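Local coordinates for YrdC-like domain-containing protein (Streptococcus mutans, PDB 3L7V) that is of unknown function but may bind double-stranded RNA and may take part in tRNA modification, at residues Pro264-Lys269 with Asn285-Arg290; Glu123-Gly128 with Asp274-His279; Ile60-Lys65 with Gly166-Gln171; Ile130-Ala135 with Ser241-Asp246. All blocks are in the same frame, centred on the assembly; numbering follows the deposited sequence.

Contact 1. Residues Pro264-Lys269 with Asn285-Arg290; sequences PVVIRK and NSWNYR. With SO4 (sulfate ion), chain G; SO4 (sulfate ion), chain B.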
loop_
_atom_site.group_PDB
_atom_site.type_symbol
_atom_site.label_atom_id
_atom_site.label_comp_id
_atom_site.label_asym_id
_atom_site.label_seq_id
_atom_site.Cartn_x
_atom_site.Cartn_y
_atom_site.Cartn_z
ATOM N N PRO A 264 1.502 -18.629 -5.504
ATOM C CA PRO A 264 1.512 -17.162 -5.665
ATOM C C PRO A 264 1.089 -16.746 -7.077
ATOM O O PRO A 264 1.431 -17.472 -8.009
ATOM C CB PRO A 264 2.982 -16.786 -5.462
ATOM C CG PRO A 264 3.588 -17.947 -4.681
ATOM C CD PRO A 264 2.792 -19.167 -5.028
ATOM N N VAL A 265 0.389 -15.612 -7.238
ATOM C CA VAL A 265 -0.013 -15.133 -8.575
ATOM C C VAL A 265 0.222 -13.625 -8.796
ATOM O O VAL A 265 -0.324 -12.798 -8.072
ATOM C CB VAL A 265 -1.507 -15.406 -8.845
ATOM C CG1 VAL A 265 -1.915 -14.852 -10.226
ATOM C CG2 VAL A 265 -1.844 -16.906 -8.716
ATOM N N VAL A 266 1.009 -13.258 -9.804
ATOM C CA VAL A 266 1.183 -11.842 -10.113
ATOM C C VAL A 266 -0.075 -11.321 -10.827
ATOM O O VAL A 266 -0.384 -11.771 -11.926
ATOM C CB VAL A 266 2.451 -11.586 -10.973
ATOM C CG1 VAL A 266 2.547 -10.102 -11.416
ATOM C CG2 VAL A 266 3.717 -12.032 -10.232
ATOM N N ILE A 267 -0.801 -10.384 -10.200
ATOM C CA ILE A 267 -2.053 -9.869 -10.780
ATOM C C ILE A 267 -1.992 -8.438 -11.368
ATOM O O ILE A 267 -2.896 -8.019 -12.103
ATOM C CB ILE A 267 -3.295 -10.062 -9.825
ATOM C CG1 ILE A 267 -3.049 -9.490 -8.426
ATOM C CG2 ILE A 267 -3.666 -11.543 -9.695
ATOM C CD1 ILE A 267 -3.194 -8.022 -8.349
ATOM N N ARG A 268 -0.924 -7.700 -11.079
ATOM C CA ARG A 268 -0.751 -6.376 -11.682
ATOM C C ARG A 268 0.720 -6.092 -11.948
ATOM O O ARG A 268 1.558 -6.254 -11.068
ATOM C CB ARG A 268 -1.360 -5.276 -10.791
ATOM C CG ARG A 268 -1.575 -3.922 -11.464
ATOM C CD ARG A 268 -2.308 -2.912 -10.536
ATOM N NE ARG A 268 -1.442 -2.347 -9.497
ATOM C CZ ARG A 268 -1.827 -1.441 -8.595
ATOM N NH1 ARG A 268 -3.070 -0.976 -8.592
ATOM N NH2 ARG A 268 -0.968 -0.995 -7.687
ATOM N N LYS A 269 1.009 -5.664 -13.172
ATOM C CA LYS A 269 2.356 -5.298 -13.625
ATOM C C LYS A 269 2.740 -3.903 -13.091
ATOM O O LYS A 269 1.871 -3.066 -12.870
ATOM C CB LYS A 269 2.361 -5.333 -15.169
ATOM C CG LYS A 269 3.704 -5.299 -15.854
ATOM C CD LYS A 269 3.532 -5.465 -17.366
ATOM C CE LYS A 269 4.868 -5.340 -18.100
ATOM N NZ LYS A 269 4.777 -5.690 -19.551
ATOM N N ASN A 285 9.326 -22.837 -6.357
ATOM C CA ASN A 285 9.448 -23.601 -7.605
ATOM C C ASN A 285 8.189 -23.521 -8.473
ATOM O O ASN A 285 8.174 -23.965 -9.625
ATOM C CB ASN A 285 9.815 -25.064 -7.324
ATOM C CG ASN A 285 11.223 -25.204 -6.765
ATOM O OD1 ASN A 285 12.107 -24.437 -7.125
ATOM N ND2 ASN A 285 11.432 -26.173 -5.874
ATOM N N SER A 286 7.137 -22.936 -7.914
ATOM C CA SER A 286 5.853 -22.900 -8.582
ATOM C C SER A 286 5.110 -21.569 -8.374
ATOM O O SER A 286 4.750 -21.238 -7.244
ATOM C CB SER A 286 5.015 -24.080 -8.082
ATOM O OG SER A 286 3.790 -24.197 -8.771
ATOM N N TRP A 287 4.891 -20.819 -9.466
ATOM C CA TRP A 287 4.066 -19.592 -9.463
ATOM C C TRP A 287 3.437 -19.232 -10.838
ATOM O O TRP A 287 3.859 -19.752 -11.877
ATOM C CB TRP A 287 4.822 -18.376 -8.855
ATOM C CG TRP A 287 6.086 -17.894 -9.603
ATOM C CD1 TRP A 287 7.371 -18.356 -9.432
ATOM C CD2 TRP A 287 6.174 -16.841 -10.578
ATOM N NE1 TRP A 287 8.239 -17.656 -10.239
ATOM C CE2 TRP A 287 7.529 -16.720 -10.949
ATOM C CE3 TRP A 287 5.236 -15.970 -11.162
ATOM C CZ2 TRP A 287 7.968 -15.784 -11.906
ATOM C CZ3 TRP A 287 5.677 -15.031 -12.105
ATOM C CH2 TRP A 287 7.025 -14.951 -12.469
ATOM N N ASN A 288 2.431 -18.347 -10.824
ATOM C CA ASN A 288 1.659 -17.985 -12.025
ATOM C C ASN A 288 1.745 -16.501 -12.376
ATOM O O ASN A 288 1.858 -15.655 -11.492
ATOM C CB ASN A 288 0.163 -18.326 -11.847
ATOM C CG ASN A 288 -0.129 -19.826 -11.891
ATOM O OD1 ASN A 288 -1.294 -20.237 -11.899
ATOM N ND2 ASN A 288 0.916 -20.644 -11.914
ATOM N N TYR A 289 1.661 -16.177 -13.663
ATOM C CA TYR A 289 1.606 -14.769 -14.082
ATOM C C TYR A 289 0.249 -14.503 -14.745
ATOM O O TYR A 289 -0.068 -15.148 -15.753
ATOM C CB TYR A 289 2.778 -14.441 -15.033
ATOM C CG TYR A 289 2.796 -13.018 -15.544
ATOM C CD1 TYR A 289 3.554 -12.040 -14.910
ATOM C CD2 TYR A 289 2.054 -12.651 -16.661
ATOM C CE1 TYR A 289 3.555 -10.730 -15.364
ATOM C CE2 TYR A 289 2.058 -11.363 -17.136
ATOM C CZ TYR A 289 2.805 -10.400 -16.487
ATOM O OH TYR A 289 2.810 -9.104 -16.955
ATOM N N ARG A 290 -0.551 -13.584 -14.175
ATOM C CA ARG A 290 -1.892 -13.264 -14.702
ATOM C C ARG A 290 -2.231 -11.753 -14.756
ATOM O O ARG A 290 -3.045 -11.262 -13.978
ATOM C CB ARG A 290 -3.000 -14.008 -13.916
ATOM C CG ARG A 290 -2.947 -15.558 -13.952
ATOM C CD ARG A 290 -3.351 -16.137 -15.314
ATOM N NE ARG A 290 -3.435 -17.608 -15.316
ATOM C CZ ARG A 290 -2.393 -18.422 -15.497
ATOM N NH1 ARG A 290 -1.185 -17.918 -15.677
ATOM N NH2 ARG A 290 -2.549 -19.742 -15.491
HETATM S S SO4 G . -2.217 -4.305 -15.531
HETATM O O1 SO4 G . -1.793 -5.208 -14.466
HETATM O O2 SO4 G . -2.597 -5.093 -16.697
HETATM O O3 SO4 G . -3.363 -3.518 -15.084
HETATM O O4 SO4 G . -1.114 -3.412 -15.877
HETATM S S SO4 B . -4.725 1.767 -5.812
HETATM O O1 SO4 B . -5.382 0.771 -4.963
HETATM O O2 SO4 B . -4.570 1.244 -7.165
HETATM O O3 SO4 B . -5.548 2.977 -5.868
HETATM O O4 SO4 B . -3.389 2.060 -5.289
#
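Val-266 and Tyr-289 form a parallel bridge between strands 265-268 and 288-289, as do Val-265 and Asn-288. Three backbone bonds hold them. Asn-288 N donates to Pro-264 O at 3.1 Å, Val-266 N to Asn-288 O, and Arg-290 N to Val-266 O at 2.9 Å. Val-266 carries the packing on the face it shares with Tyr-289. Its CB lies 4.1 Å from Tyr-289 CD1. With chi1 174°, CG1 is trans to the backbone N and meets CD1 and CE1 of that ring. CG2 is thereby turned to the Trp-287 indole, 4.0 Å from CZ3. Val-265 points to the other face, where its CG1 rests on CB and CG of Arg-290. Arg-290 NH1 folds back on Tyr-289 O, from above the carbonyl plane. The pairing closes a beta-alpha-beta unit at the edge of the mixed sheet. Helix 273-283 covers the Val-266 and Trp-287 side through Leu-280. Strand 239-241 pairs with the other edge of 265-268, where Ile-267 and Arg-268 both face Met-239, a classic beta bulge.

Contact 2. Residues Glu123-Gly128 with Asp274-His279; sequences EDILLG and DKIMMH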
loop_
_atom_site.group_PDB
_atom_site.type_symbol
_atom_site.label_atom_id
_atom_site.label_comp_id
_atom_site.label_asym_id
_atom_site.label_seq_id
_atom_site.Cartn_x
_atom_site.Cartn_y
_atom_site.Cartn_z
ATOM N N GLU A 123 16.431 -4.708 0.205
ATOM C CA GLU A 123 16.859 -4.107 -1.052
ATOM C C GLU A 123 16.042 -2.879 -1.451
ATOM O O GLU A 123 16.281 -2.273 -2.495
ATOM C CB GLU A 123 16.840 -5.160 -2.159
ATOM C CG GLU A 123 17.803 -6.299 -1.879
ATOM C CD GLU A 123 17.964 -7.240 -3.048
ATOM O OE1 GLU A 123 17.300 -7.022 -4.086
ATOM O OE2 GLU A 123 18.757 -8.201 -2.924
ATOM N N ASP A 124 15.089 -2.512 -0.606
ATOM C CA ASP A 124 14.268 -1.320 -0.826
ATOM C C ASP A 124 13.455 -1.352 -2.130
ATOM O O ASP A 124 13.526 -0.425 -2.933
ATOM C CB ASP A 124 15.120 -0.046 -0.766
ATOM C CG ASP A 124 14.287 1.222 -0.958
ATOM O OD1 ASP A 124 13.048 1.150 -0.796
ATOM O OD2 ASP A 124 14.861 2.288 -1.277
ATOM N N ILE A 125 12.676 -2.410 -2.332
ATOM C CA ILE A 125 11.808 -2.492 -3.502
ATOM C C ILE A 125 10.337 -2.424 -3.103
ATOM O O ILE A 125 9.896 -3.156 -2.215
ATOM C CB ILE A 125 12.007 -3.772 -4.302
ATOM C CG1 ILE A 125 13.474 -3.971 -4.701
ATOM C CG2 ILE A 125 11.145 -3.718 -5.546
ATOM C CD1 ILE A 125 13.783 -5.396 -5.143
ATOM N N LEU A 126 9.590 -1.550 -3.779
ATOM C CA LEU A 126 8.155 -1.413 -3.558
ATOM C C LEU A 126 7.390 -2.716 -3.871
ATOM O O LEU A 126 7.505 -3.270 -4.971
ATOM C CB LEU A 126 7.607 -0.206 -4.354
ATOM C CG LEU A 126 6.123 -0.057 -4.759
ATOM C CD1 LEU A 126 5.138 -0.602 -3.748
ATOM C CD2 LEU A 126 5.795 1.393 -5.071
ATOM N N LEU A 127 6.600 -3.187 -2.908
ATOM C CA LEU A 127 5.909 -4.478 -3.046
ATOM C C LEU A 127 4.565 -4.506 -2.301
ATOM O O LEU A 127 4.500 -4.085 -1.147
ATOM C CB LEU A 127 6.829 -5.614 -2.525
ATOM C CG LEU A 127 6.276 -7.035 -2.417
ATOM C CD1 LEU A 127 6.240 -7.718 -3.798
ATOM C CD2 LEU A 127 7.122 -7.846 -1.440
ATOM N N GLY A 128 3.512 -5.020 -2.949
ATOM C CA GLY A 128 2.226 -5.270 -2.297
ATOM C C GLY A 128 1.692 -6.710 -2.429
ATOM O O GLY A 128 1.709 -7.288 -3.513
ATOM N N ASP A 274 10.764 -6.763 -13.188
ATOM C CA ASP A 274 11.872 -7.665 -13.518
ATOM C C ASP A 274 12.620 -8.212 -12.275
ATOM O O ASP A 274 12.945 -9.403 -12.212
ATOM C CB ASP A 274 12.850 -6.993 -14.501
ATOM C CG ASP A 274 13.554 -5.772 -13.898
ATOM O OD1 ASP A 274 14.760 -5.595 -14.149
ATOM O OD2 ASP A 274 12.913 -4.994 -13.162
ATOM N N LYS A 275 12.895 -7.360 -11.292
ATOM C CA LYS A 275 13.554 -7.819 -10.061
ATOM C C LYS A 275 12.646 -8.702 -9.210
ATOM O O LYS A 275 13.104 -9.632 -8.549
ATOM C CB LYS A 275 14.055 -6.646 -9.222
ATOM C CG LYS A 275 15.209 -5.857 -9.855
ATOM C CD LYS A 275 15.427 -4.539 -9.116
ATOM C CE LYS A 275 16.549 -3.724 -9.751
ATOM N NZ LYS A 275 16.728 -2.413 -9.071
ATOM N N ILE A 276 11.355 -8.410 -9.224
ATOM C CA ILE A 276 10.395 -9.177 -8.434
ATOM C C ILE A 276 10.149 -10.610 -8.941
ATOM O O ILE A 276 9.969 -11.532 -8.148
ATOM C CB ILE A 276 9.081 -8.365 -8.250
ATOM C CG1 ILE A 276 9.403 -7.114 -7.410
ATOM C CG2 ILE A 276 8.004 -9.209 -7.593
ATOM C CD1 ILE A 276 8.349 -6.036 -7.398
HETATM N N MSE A 277 10.143 -10.799 -10.255
HETATM C CA MSE A 277 9.975 -12.134 -10.828
HETATM C C MSE A 277 11.238 -12.998 -10.597
HETATM O O MSE A 277 11.146 -14.195 -10.334
HETATM C CB MSE A 277 9.605 -12.051 -12.321
HETATM C CG MSE A 277 8.260 -11.323 -12.621
HETATM SE SE MSE A 277 7.682 -11.415 -14.523
HETATM C CE MSE A 277 9.144 -10.421 -15.341
HETATM N N MSE A 278 12.409 -12.373 -10.678
HETATM C CA MSE A 278 13.662 -13.019 -10.312
HETATM C C MSE A 278 13.638 -13.506 -8.854
HETATM O O MSE A 278 14.117 -14.596 -8.560
HETATM C CB MSE A 278 14.852 -12.078 -10.572
HETATM C CG MSE A 278 16.231 -12.736 -10.486
HETATM SE SE MSE A 278 16.606 -14.070 -11.909
HETATM C CE MSE A 278 16.314 -15.734 -10.937
ATOM N N HIS A 279 13.062 -12.714 -7.946
ATOM C CA HIS A 279 12.962 -13.126 -6.544
ATOM C C HIS A 279 11.895 -14.198 -6.358
ATOM O O HIS A 279 12.029 -15.067 -5.501
ATOM C CB HIS A 279 12.643 -11.941 -5.622
ATOM C CG HIS A 279 13.781 -10.984 -5.439
ATOM N ND1 HIS A 279 13.603 -9.617 -5.391
ATOM C CD2 HIS A 279 15.110 -11.195 -5.291
ATOM C CE1 HIS A 279 14.774 -9.028 -5.219
ATOM N NE2 HIS A 279 15.703 -9.963 -5.154
#
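Ile-125 and Ile-276 join the turn before strand 127-132 to helix 273-283, which packs on the mixed sheet as the crossover of a beta-alpha-beta unit. The turn leaves helix 111-123 through a Schellman motif, with Asp-124 at positive phi. The apolar packing centres on the two isoleucines, which run antiparallel alongside one another. Ile-125 CG2 lies 4.1 Å from Ile-276 CD1. Ile-276 CD1 also lies 3.8 Å from Leu-126 O. Farther along, Leu-127 CD1 meets Ile-276 CG2 more loosely, at 4.4 Å. Val-238 and His-120 also touch Ile-276. On the exposed side Ile-125 CD1 comes loosely near Lys-275 CB.

The polar part involves the exposed Glu-123 and the partly exposed His-279, and no hydrogen bond joins the two segments. The Glu-123 carboxylate is turned 62° from the plane of the His-279 imidazole. His-120 meets the same imidazole edge-to-face. Lys-275 NZ stays 6.8 Å from Glu-123 OE1, so any attraction between these opposite charges acts at long range.

The histidine edge receives both an apolar and a polar neighbour. Ile-125 CD1 comes in the ring plane, 3.8 Å from His-279 CE1, and Glu-123 OE1 lies 3.4 Å from that same carbon.

Contact 3. Residues Ile60-Lys65 with Gly166-Gln171; sequences IVCPTK and GVAGEQ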
loop_
_atom_site.group_PDB
_atom_site.type_symbol
_atom_site.label_atom_id
_atom_site.label_comp_id
_atom_site.label_asym_id
_atom_site.label_seq_id
_atom_site.Cartn_x
_atom_site.Cartn_y
_atom_site.Cartn_z
ATOM N N ILE A 60 -4.858 13.645 3.994
ATOM C CA ILE A 60 -3.816 14.370 3.267
ATOM C C ILE A 60 -3.486 13.760 1.899
ATOM O O ILE A 60 -3.860 12.621 1.614
ATOM C CB ILE A 60 -2.509 14.486 4.096
ATOM C CG1 ILE A 60 -1.779 13.140 4.165
ATOM C CG2 ILE A 60 -2.788 15.015 5.505
ATOM C CD1 ILE A 60 -0.460 13.239 4.868
ATOM N N VAL A 61 -2.806 14.542 1.050
ATOM C CA VAL A 61 -2.219 14.031 -0.187
ATOM C C VAL A 61 -0.701 13.972 -0.003
ATOM O O VAL A 61 -0.133 14.859 0.635
ATOM C CB VAL A 61 -2.612 14.878 -1.430
ATOM C CG1 VAL A 61 -1.588 14.706 -2.543
ATOM C CG2 VAL A 61 -4.020 14.498 -1.933
ATOM N N CYS A 62 -0.058 12.930 -0.551
ATOM C CA CYS A 62 1.340 12.602 -0.250
ATOM C C CYS A 62 2.045 11.891 -1.414
ATOM O O CYS A 62 1.470 10.989 -2.018
ATOM C CB CYS A 62 1.376 11.711 1.003
ATOM S SG CYS A 62 2.995 11.104 1.586
ATOM N N PRO A 63 3.310 12.274 -1.705
ATOM C CA PRO A 63 4.111 11.739 -2.815
ATOM C C PRO A 63 4.526 10.295 -2.571
ATOM O O PRO A 63 4.722 9.913 -1.419
ATOM C CB PRO A 63 5.385 12.607 -2.803
ATOM C CG PRO A 63 5.174 13.649 -1.778
ATOM C CD PRO A 63 4.114 13.152 -0.844
ATOM N N THR A 64 4.666 9.513 -3.637
ATOM C CA THR A 64 5.239 8.168 -3.548
ATOM C C THR A 64 6.259 7.970 -4.663
ATOM O O THR A 64 6.452 8.867 -5.482
ATOM C CB THR A 64 4.167 7.083 -3.689
ATOM O OG1 THR A 64 3.692 7.068 -5.041
ATOM C CG2 THR A 64 3.012 7.351 -2.751
ATOM N N LYS A 65 6.887 6.790 -4.700
ATOM C CA LYS A 65 7.826 6.421 -5.767
ATOM C C LYS A 65 7.204 6.462 -7.180
ATOM O O LYS A 65 7.907 6.726 -8.161
ATOM C CB LYS A 65 8.418 5.015 -5.525
ATOM C CG LYS A 65 9.512 4.911 -4.458
ATOM C CD LYS A 65 10.011 3.455 -4.291
ATOM C CE LYS A 65 11.078 3.341 -3.207
ATOM N NZ LYS A 65 11.478 1.922 -2.927
ATOM N N GLY A 166 7.730 4.636 -0.667
ATOM C CA GLY A 166 8.146 6.026 -0.795
ATOM C C GLY A 166 8.458 6.621 0.579
ATOM O O GLY A 166 7.645 6.498 1.498
ATOM N N VAL A 167 9.615 7.272 0.726
ATOM C CA VAL A 167 10.094 7.727 2.040
ATOM C C VAL A 167 9.140 8.647 2.834
ATOM O O VAL A 167 8.907 8.433 4.034
ATOM C CB VAL A 167 11.496 8.392 1.957
ATOM C CG1 VAL A 167 11.995 8.775 3.356
ATOM C CG2 VAL A 167 12.493 7.453 1.306
ATOM N N ALA A 168 8.602 9.665 2.170
ATOM C CA ALA A 168 7.749 10.653 2.829
ATOM C C ALA A 168 6.621 9.990 3.611
ATOM O O ALA A 168 6.380 10.334 4.772
ATOM C CB ALA A 168 7.179 11.643 1.806
ATOM N N GLY A 169 5.934 9.041 2.969
ATOM C CA GLY A 169 4.837 8.321 3.595
ATOM C C GLY A 169 5.322 7.226 4.546
ATOM O O GLY A 169 4.642 6.906 5.528
ATOM N N GLU A 170 6.492 6.652 4.258
ATOM C CA GLU A 170 7.113 5.685 5.175
ATOM C C GLU A 170 7.399 6.317 6.539
ATOM O O GLU A 170 7.127 5.702 7.578
ATOM C CB GLU A 170 8.405 5.085 4.590
ATOM C CG GLU A 170 8.222 4.240 3.328
ATOM C CD GLU A 170 9.546 3.886 2.649
ATOM O OE1 GLU A 170 10.537 3.673 3.375
ATOM O OE2 GLU A 170 9.596 3.817 1.391
ATOM N N GLN A 171 7.944 7.538 6.539
ATOM C CA GLN A 171 8.193 8.245 7.802
ATOM C C GLN A 171 6.912 8.409 8.640
ATOM O O GLN A 171 6.892 8.094 9.836
ATOM C CB GLN A 171 8.894 9.597 7.573
ATOM C CG GLN A 171 10.316 9.472 6.998
ATOM C CD GLN A 171 10.868 10.778 6.411
ATOM O OE1 GLN A 171 10.116 11.653 5.980
ATOM N NE2 GLN A 171 12.195 10.896 6.379
HETATM O O HOH W 1 7.832 9.727 -0.526
HETATM O O HOH W 2 5.065 7.720 0.349
#
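Cys-62 and Gly-169 meet where strand 59-64 passes the first turn of helix 167-180. Here the packing is close. With chi1 178°, the Cys-62 sulfur is swung away from its own backbone N and reaches the helix backbone, 3.8 Å from Gly-169 N. SG also lies 4.2 Å from Ala-168 CB. The same methyl meets Pro-63 CD at 4.3 Å. Small residues let the helix come near: the axis of 167-171 passes 7.2 Å from that of 60-64, their N-to-C directions 124° apart. Gly-166, in the N-cap position, lies against the Thr-64 and Lys-65 backbone, where a CB would be crowded.

This is strand-on-helix packing in the YrdC-like fold, with the helix lying against the mixed sheet. Strands 67-72 and 213-216 flank 59-64.

The other part of the contact is looser and bridged by two waters. Pro-63 O accepts from both. One takes the N-H of Ala-168 at 2.8 Å. The second also donates to Gly-166 O and weakly accepts from Gly-169 N. Lys-65 runs extended past the glycine, its CG 4.1 Å from Gly-166 CA. Its NZ is held by Asp-124 and Lys-164 O, while Glu-170 OE2 instead accepts from Gly-166 N at 2.9 Å.

Contact 4. Residues Ile130-Ala135 with Ser241-Asp246; sequences ILPWKA and SMVDKD. With SO4 (sulfate ion), chain C.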
loop_
_atom_site.group_PDB
_atom_site.type_symbol
_atom_site.label_atom_id
_atom_site.label_comp_id
_atom_site.label_asym_id
_atom_site.label_seq_id
_atom_site.Cartn_x
_atom_site.Cartn_y
_atom_site.Cartn_z
ATOM N N ILE A 130 -1.550 -9.547 -1.279
ATOM C CA ILE A 130 -2.876 -9.800 -0.724
ATOM C C ILE A 130 -2.813 -10.960 0.265
ATOM O O ILE A 130 -2.553 -12.107 -0.131
ATOM C CB ILE A 130 -3.891 -10.123 -1.842
ATOM C CG1 ILE A 130 -3.925 -8.986 -2.861
ATOM C CG2 ILE A 130 -5.298 -10.378 -1.269
ATOM C CD1 ILE A 130 -4.976 -9.167 -3.913
ATOM N N LEU A 131 -3.051 -10.647 1.545
ATOM C CA LEU A 131 -2.982 -11.612 2.657
ATOM C C LEU A 131 -4.245 -11.627 3.568
ATOM O O LEU A 131 -5.019 -10.677 3.573
ATOM C CB LEU A 131 -1.728 -11.323 3.502
ATOM C CG LEU A 131 -0.368 -11.549 2.819
ATOM C CD1 LEU A 131 0.776 -10.846 3.563
ATOM C CD2 LEU A 131 -0.082 -13.057 2.640
ATOM N N PRO A 132 -4.447 -12.710 4.344
ATOM C CA PRO A 132 -5.500 -12.741 5.379
ATOM C C PRO A 132 -5.023 -12.106 6.688
ATOM O O PRO A 132 -3.821 -12.053 6.926
ATOM C CB PRO A 132 -5.729 -14.244 5.620
ATOM C CG PRO A 132 -4.774 -14.984 4.662
ATOM C CD PRO A 132 -3.709 -13.985 4.281
ATOM N N TRP A 133 -5.943 -11.646 7.529
ATOM C CA TRP A 133 -5.583 -11.127 8.867
ATOM C C TRP A 133 -5.455 -12.244 9.898
ATOM O O TRP A 133 -6.185 -13.238 9.847
ATOM C CB TRP A 133 -6.624 -10.114 9.380
ATOM C CG TRP A 133 -6.574 -8.765 8.714
ATOM C CD1 TRP A 133 -6.953 -8.464 7.430
ATOM C CD2 TRP A 133 -6.135 -7.528 9.302
ATOM N NE1 TRP A 133 -6.766 -7.120 7.184
ATOM C CE2 TRP A 133 -6.272 -6.524 8.316
ATOM C CE3 TRP A 133 -5.640 -7.172 10.564
ATOM C CZ2 TRP A 133 -5.926 -5.189 8.554
ATOM C CZ3 TRP A 133 -5.298 -5.844 10.796
ATOM C CH2 TRP A 133 -5.446 -4.871 9.794
ATOM N N LYS A 134 -4.537 -12.077 10.841
ATOM C CA LYS A 134 -4.504 -12.947 12.021
ATOM C C LYS A 134 -5.780 -12.772 12.842
ATOM O O LYS A 134 -6.216 -11.646 13.079
ATOM C CB LYS A 134 -3.290 -12.629 12.889
ATOM C CG LYS A 134 -1.993 -13.124 12.306
ATOM C CD LYS A 134 -0.852 -12.215 12.707
ATOM C CE LYS A 134 -0.101 -12.765 13.894
ATOM N NZ LYS A 134 0.703 -13.925 13.446
ATOM N N ALA A 135 -6.377 -13.882 13.272
ATOM C CA ALA A 135 -7.638 -13.829 14.023
ATOM C C ALA A 135 -7.652 -12.753 15.103
ATOM O O ALA A 135 -8.596 -11.971 15.197
ATOM C CB ALA A 135 -7.965 -15.183 14.640
ATOM N N SER A 241 -0.903 -11.895 -5.439
ATOM C CA SER A 241 -1.867 -12.597 -4.590
ATOM C C SER A 241 -1.244 -13.813 -3.887
ATOM O O SER A 241 -0.673 -14.690 -4.540
ATOM C CB SER A 241 -3.078 -13.050 -5.405
ATOM O OG SER A 241 -4.022 -13.684 -4.553
HETATM N N MSE A 242 -1.383 -13.863 -2.563
HETATM C CA MSE A 242 -0.810 -14.920 -1.732
HETATM C C MSE A 242 -1.901 -15.756 -1.038
HETATM O O MSE A 242 -1.680 -16.351 0.025
HETATM C CB MSE A 242 0.147 -14.308 -0.689
HETATM C CG MSE A 242 1.443 -13.687 -1.293
HETATM SE SE MSE A 242 2.628 -15.072 -2.049
HETATM C CE MSE A 242 4.230 -13.973 -2.368
ATOM N N VAL A 243 -3.058 -15.844 -1.681
ATOM C CA VAL A 243 -4.262 -16.384 -1.071
ATOM C C VAL A 243 -4.958 -17.205 -2.153
ATOM O O VAL A 243 -4.772 -16.927 -3.329
ATOM C CB VAL A 243 -5.174 -15.176 -0.617
ATOM C CG1 VAL A 243 -6.345 -14.946 -1.580
ATOM C CG2 VAL A 243 -5.648 -15.323 0.802
ATOM N N ASP A 244 -5.744 -18.223 -1.797
ATOM C CA ASP A 244 -6.540 -18.892 -2.833
ATOM C C ASP A 244 -7.876 -18.164 -3.066
ATOM O O ASP A 244 -8.106 -17.083 -2.520
ATOM C CB ASP A 244 -6.760 -20.375 -2.525
ATOM C CG ASP A 244 -7.608 -20.595 -1.293
ATOM O OD1 ASP A 244 -7.329 -21.563 -0.557
ATOM O OD2 ASP A 244 -8.538 -19.795 -1.044
ATOM N N LYS A 245 -8.755 -18.755 -3.870
ATOM C CA LYS A 245 -9.960 -18.049 -4.300
ATOM C C LYS A 245 -10.954 -17.785 -3.168
ATOM O O LYS A 245 -11.830 -16.928 -3.294
ATOM C CB LYS A 245 -10.638 -18.764 -5.479
ATOM C CG LYS A 245 -11.186 -20.146 -5.159
ATOM N N ASP A 246 -10.808 -18.507 -2.060
ATOM C CA ASP A 246 -11.669 -18.298 -0.896
ATOM C C ASP A 246 -11.058 -17.357 0.142
ATOM O O ASP A 246 -11.673 -17.081 1.168
ATOM C CB ASP A 246 -12.024 -19.632 -0.230
ATOM C CG ASP A 246 -12.762 -20.571 -1.161
ATOM O OD1 ASP A 246 -13.337 -20.092 -2.163
ATOM O OD2 ASP A 246 -12.771 -21.788 -0.889
HETATM S S SO4 C . -3.797 -16.941 13.330
HETATM O O1 SO4 C . -3.562 -18.350 13.031
HETATM O O2 SO4 C . -4.990 -16.505 12.603
HETATM O O3 SO4 C . -4.010 -16.773 14.766
HETATM O O4 SO4 C . -2.625 -16.154 12.943
#
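Ile-130 and Ser-241 form a parallel beta bridge, the last pairing before the two segments part. One backbone bond crosses here. Met-242 N donates to Ile-130 O at 3.2 Å. Ile-130 and Ser-241 point to the same face, their CA atoms 4.9 Å apart.

Apolar contacts continue the join beyond the bridge. Leu-131 runs alongside selenomethionine Met-242 in the same direction, with Leu-131 CD2 3.6 Å from Met-242 CB. The rest of the Met-242 chain bends at chi2 (-68°) and leads away to Ile-113 and Phe-116 of helix 111-123. Pro-132 and Val-243 instead pass with reversed directions, and Pro-132 CG lies 4.0 Å from Val-243 CG2.

Polar contacts at the far ends of the segments are local. Asp-244 OD2 accepts from Asp-246 N at 2.8 Å in an Asx turn, and also from Lys-248 N. Separately, Ala-135 N, at the start of helix 135-143, donates almost straight to O2 of a sulfate at 3.0 Å. This ion probably comes from the crystallisation liquor.

Strand 127-132 sits between strands 158-163 and 239-241. Helix 111-123 covers the Leu-131 and Met-242 side, while Ile-130 and Val-243 both touch Thr-158.

Overall arrangement
From the N terminus, contact 3 opens first, on strand 59-64. Contact 2 opens next at 123-128, and contact 4 soon after, on the same strand 127-132. Contact 3 then closes at 166-171, so it crosses both. Contact 4 closes at 241-246, nested within the loop of contact 2. Contact 1 opens at 264-269, contact 2 closes on helix 273-283, and contact 1 closes last at 285-290; these two cross. All four reach one mixed sheet, contacts 1 and 3 on opposite sides of the chain's centre. Asp-124 and Lys-65 link contacts 2 and 3. A probable hydrogen bond, Val-265 O to Ser-241 N at 2.8 Å, joins contacts 1 and 4. Met-277 packs on Trp-287 between contacts 1 and 2.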